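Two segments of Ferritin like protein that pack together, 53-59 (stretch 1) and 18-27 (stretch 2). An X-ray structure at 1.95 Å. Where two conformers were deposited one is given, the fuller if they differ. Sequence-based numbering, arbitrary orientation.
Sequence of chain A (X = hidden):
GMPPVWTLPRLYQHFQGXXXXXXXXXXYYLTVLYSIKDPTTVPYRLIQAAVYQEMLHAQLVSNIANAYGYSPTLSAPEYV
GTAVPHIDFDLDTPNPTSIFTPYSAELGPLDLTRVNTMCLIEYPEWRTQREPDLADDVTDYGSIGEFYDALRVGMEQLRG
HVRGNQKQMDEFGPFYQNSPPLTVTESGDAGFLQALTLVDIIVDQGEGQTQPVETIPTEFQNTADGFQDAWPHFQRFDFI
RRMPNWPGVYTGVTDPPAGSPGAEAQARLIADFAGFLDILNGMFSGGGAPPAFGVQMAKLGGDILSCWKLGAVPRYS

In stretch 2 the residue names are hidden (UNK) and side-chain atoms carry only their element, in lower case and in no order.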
# COMPACT_ATOMS: atom_id res chain seq x y z
N GLN A 53 2.50 8.39 1.82
CA GLN A 53 1.04 8.30 1.83
C GLN A 53 0.53 6.87 1.95
O GLN A 53 -0.48 6.62 2.62
CB GLN A 53 0.45 8.97 0.60
CG GLN A 53 0.75 10.45 0.61
CD GLN A 53 -0.08 11.22 -0.38
OE1 GLN A 53 -0.45 10.71 -1.45
NE2 GLN A 53 -0.39 12.45 -0.04
N GLU A 54 1.22 5.92 1.33
CA GLU A 54 0.80 4.51 1.49
C GLU A 54 0.89 4.07 2.93
O GLU A 54 0.02 3.36 3.40
CB GLU A 54 1.63 3.57 0.60
CG GLU A 54 1.40 3.74 -0.87
CD GLU A 54 -0.06 3.43 -1.26
OE1 GLU A 54 -0.48 2.27 -1.23
OE2 GLU A 54 -0.80 4.35 -1.58
N MSE A 55 1.95 4.47 3.62
CA MSE A 55 2.16 4.14 5.04
C MSE A 55 1.04 4.71 5.89
O MSE A 55 0.47 4.01 6.74
CB MSE A 55 3.51 4.68 5.51
CG MSE A 55 4.68 3.92 4.89
SE MSE A 55 6.36 4.90 5.14
CE MSE A 55 7.45 3.82 4.11
N LEU A 56 0.70 5.97 5.64
CA LEU A 56 -0.47 6.59 6.24
C LEU A 56 -1.74 5.78 5.96
O LEU A 56 -2.52 5.56 6.88
CB LEU A 56 -0.63 8.05 5.77
CG LEU A 56 -1.95 8.70 6.20
CD1 LEU A 56 -1.91 8.88 7.71
CD2 LEU A 56 -2.31 9.99 5.46
N HIS A 57 -1.94 5.31 4.71
CA HIS A 57 -3.12 4.53 4.39
C HIS A 57 -3.18 3.30 5.26
O HIS A 57 -4.27 2.96 5.75
CB HIS A 57 -3.22 4.13 2.91
CG HIS A 57 -3.29 5.28 1.97
ND1 HIS A 57 -3.19 5.13 0.60
CD2 HIS A 57 -3.37 6.61 2.20
CE1 HIS A 57 -3.23 6.32 0.04
NE2 HIS A 57 -3.34 7.24 0.98
N ALA A 58 -2.05 2.61 5.42
CA ALA A 58 -1.99 1.42 6.28
C ALA A 58 -2.47 1.74 7.69
O ALA A 58 -3.30 1.01 8.25
CB ALA A 58 -0.56 0.79 6.28
N GLN A 59 -1.94 2.81 8.28
CA GLN A 59 -2.36 3.27 9.59
C GLN A 59 -3.87 3.56 9.68
O GLN A 59 -4.51 3.20 10.67
CB GLN A 59 -1.57 4.54 9.98
CG GLN A 59 -2.15 5.24 11.21
CD GLN A 59 -1.33 6.42 11.64
OE1 GLN A 59 -0.19 6.26 12.08
NE2 GLN A 59 -1.91 7.63 11.52
N UNK A 18 -7.53 -4.99 2.62
CA UNK A 18 -7.18 -3.61 2.31
C UNK A 18 -5.82 -3.33 2.87
O UNK A 18 -4.98 -2.75 2.18
c UNK A 18 -8.26 -2.62 2.83
N UNK A 19 -5.54 -3.74 4.12
CA UNK A 19 -4.21 -3.48 4.66
C UNK A 19 -3.13 -4.27 3.91
O UNK A 19 -2.05 -3.74 3.68
c UNK A 19 -4.16 -3.60 6.20
c UNK A 19 -3.19 -2.51 6.74
c UNK A 19 -3.25 -2.26 8.17
c UNK A 19 -3.76 -4.95 6.53
N UNK A 20 -3.44 -5.50 3.49
CA UNK A 20 -2.46 -6.31 2.73
C UNK A 20 -2.11 -5.64 1.41
O UNK A 20 -0.94 -5.62 1.00
o UNK A 20 -2.58 -8.24 4.74
c UNK A 20 -3.00 -7.70 2.44
c UNK A 20 -3.06 -8.60 3.69
o UNK A 20 -3.72 -9.63 3.52
N UNK A 21 -3.11 -5.03 0.77
CA UNK A 21 -2.87 -4.38 -0.52
C UNK A 21 -2.05 -3.14 -0.30
O UNK A 21 -1.05 -2.91 -0.99
c UNK A 21 -5.44 -3.22 -3.21
c UNK A 21 -4.19 -4.06 -1.23
c UNK A 21 -4.09 -3.29 -2.59
c UNK A 21 -3.15 -3.91 -3.61
N UNK A 22 -2.41 -2.33 0.71
CA UNK A 22 -1.62 -1.09 0.97
C UNK A 22 -0.16 -1.47 1.28
O UNK A 22 0.78 -0.85 0.79
o UNK A 22 -4.97 1.55 0.39
c UNK A 22 -3.80 1.34 0.83
c UNK A 22 -3.64 0.24 1.90
c UNK A 22 -2.20 -0.24 2.15
o UNK A 22 -2.81 2.03 0.54
N UNK A 23 0.03 -2.47 2.12
CA UNK A 23 1.37 -2.92 2.49
C UNK A 23 2.15 -3.42 1.26
O UNK A 23 3.36 -3.14 1.08
c UNK A 23 1.28 -4.06 3.52
c UNK A 23 2.67 -4.53 4.03
c UNK A 23 3.45 -3.36 4.64
c UNK A 23 2.60 -5.66 5.02
N UNK A 24 1.48 -4.22 0.42
CA UNK A 24 2.09 -4.72 -0.81
C UNK A 24 2.73 -3.59 -1.65
O UNK A 24 3.80 -3.78 -2.18
c UNK A 24 1.65 -6.17 -2.82
c UNK A 24 2.06 -7.45 -2.95
c UNK A 24 1.48 -4.30 -4.62
c UNK A 24 2.31 -6.56 -4.96
n UNK A 24 2.51 -7.68 -4.21
c UNK A 24 2.30 -5.06 -6.78
c UNK A 24 1.75 -5.58 -4.11
c UNK A 24 1.11 -5.55 -1.62
c UNK A 24 2.58 -6.32 -6.29
c UNK A 24 1.75 -4.06 -5.97
N UNK A 25 2.10 -2.42 -1.74
CA UNK A 25 2.62 -1.33 -2.52
C UNK A 25 3.88 -0.72 -1.92
O UNK A 25 4.64 -0.13 -2.64
c UNK A 25 0.25 -0.66 -3.26
o UNK A 25 1.45 0.48 -1.45
c UNK A 25 1.62 -0.18 -2.70
N UNK A 26 4.09 -0.83 -0.60
CA UNK A 26 5.18 -0.12 0.05
C UNK A 26 6.56 -0.64 -0.39
O UNK A 26 7.38 0.16 -0.88
c UNK A 26 4.95 -0.05 1.60
c UNK A 26 6.21 0.48 2.31
c UNK A 26 3.12 0.78 3.20
c UNK A 26 3.71 0.85 1.85
N UNK A 27 6.86 -1.95 -0.19
CA UNK A 27 8.12 -2.45 -0.76
C UNK A 27 8.25 -2.28 -2.27
O UNK A 27 9.36 -2.02 -2.73
c UNK A 27 7.31 -3.98 0.90
c UNK A 27 6.18 -3.02 0.58
c UNK A 27 8.17 -3.93 -0.31

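Position 18 carries a single side-chain carbon, which touches nothing on stretch 1. One carbon and nothing beyond it is alanine, Ala 18, a small residue at ease in a buried turn of helix.

At position 19 there are four carbons, forked at the first, with one arm two carbons long. The end of the longer arm lies 3.3 Å from Ala 58 O, and its inner carbon is 4.2 Å from Ala 58 CB. This is isoleucine, Ile 19. The CA atoms of Ile 19 and Ala 58 are 5.6 Å apart, the nearest such pair across the two helices, and the small methyl of Ala 58 meets the longer arm of the isoleucine there.

Position 20 has two carbons, the second carrying two oxygens, and points out of reach of stretch 1. A carboxylate one carbon from the backbone is aspartate, Asp 20, suited to a place that is partly exposed.

Position 21 shows four carbons forked at the second, and they make no contact with stretch 1. This is leucine, Leu 21, an apolar side chain buried beside the contact.

The side chain at position 22 has three carbons, the third bearing two oxygens. One oxygen is 3.1 Å from His 57 ND1 and 2.9 Å from Glu 54 OE1. The longer acidic chain is glutamate, Glu 22. Its OE1 accepts a hydrogen bond from His 57 ND1, approaching the imidazole at its edge, near the ring plane, where a nitrogen can donate.

Position 23, four carbons forked at the second, is leucine, Leu 23; its CB points away from stretch 1, and its hydrocarbon is buried.

Position 24 bears one carbon followed by fused five- and six-membered rings holding eight carbons and one nitrogen. Only tryptophan fits. Trp 24 also turns away, and its ring nitrogen finds a hydrogen bond elsewhere in the structure.

At position 25 a single carbon carries one oxygen and one carbon; the oxygen lies 2.6 Å from Glu 54 OE1. This is threonine, Thr 25, whose short hydroxyl side chain brings an oxygen close to both helices without filling much space. Its chi1 is p, and OG1 is also 2.7 Å from Glu 22 O, so its one proton has two acceptors within reach.

Position 26 again has four carbons forked at the first, one arm two carbons long. The inner carbon of that arm is 3.6 Å from Glu 54 CB, and its tip is 3.9 Å from Met 55 CG. This is isoleucine, Ile 26, which packs against the aliphatic parts of both residues.

At position 27 three carbons close a ring onto the backbone nitrogen: proline, Pro 27. Without an N-H it cannot bond to the preceding turn, and the helix kinks here.

The helices run nearly antiparallel, at 159°, with axes 8.9 Å apart. Apolar contacts from Ile 19 and Ile 26 accompany a buried polar cluster in which Glu 54 OE1 and Glu 22 OE1, both acceptors, sit 2.9 Å apart without a hydrogen bond; His 57 ND1 donates to Glu 22 OE1.

Stretch 2 18-27: AIDLELWTIP
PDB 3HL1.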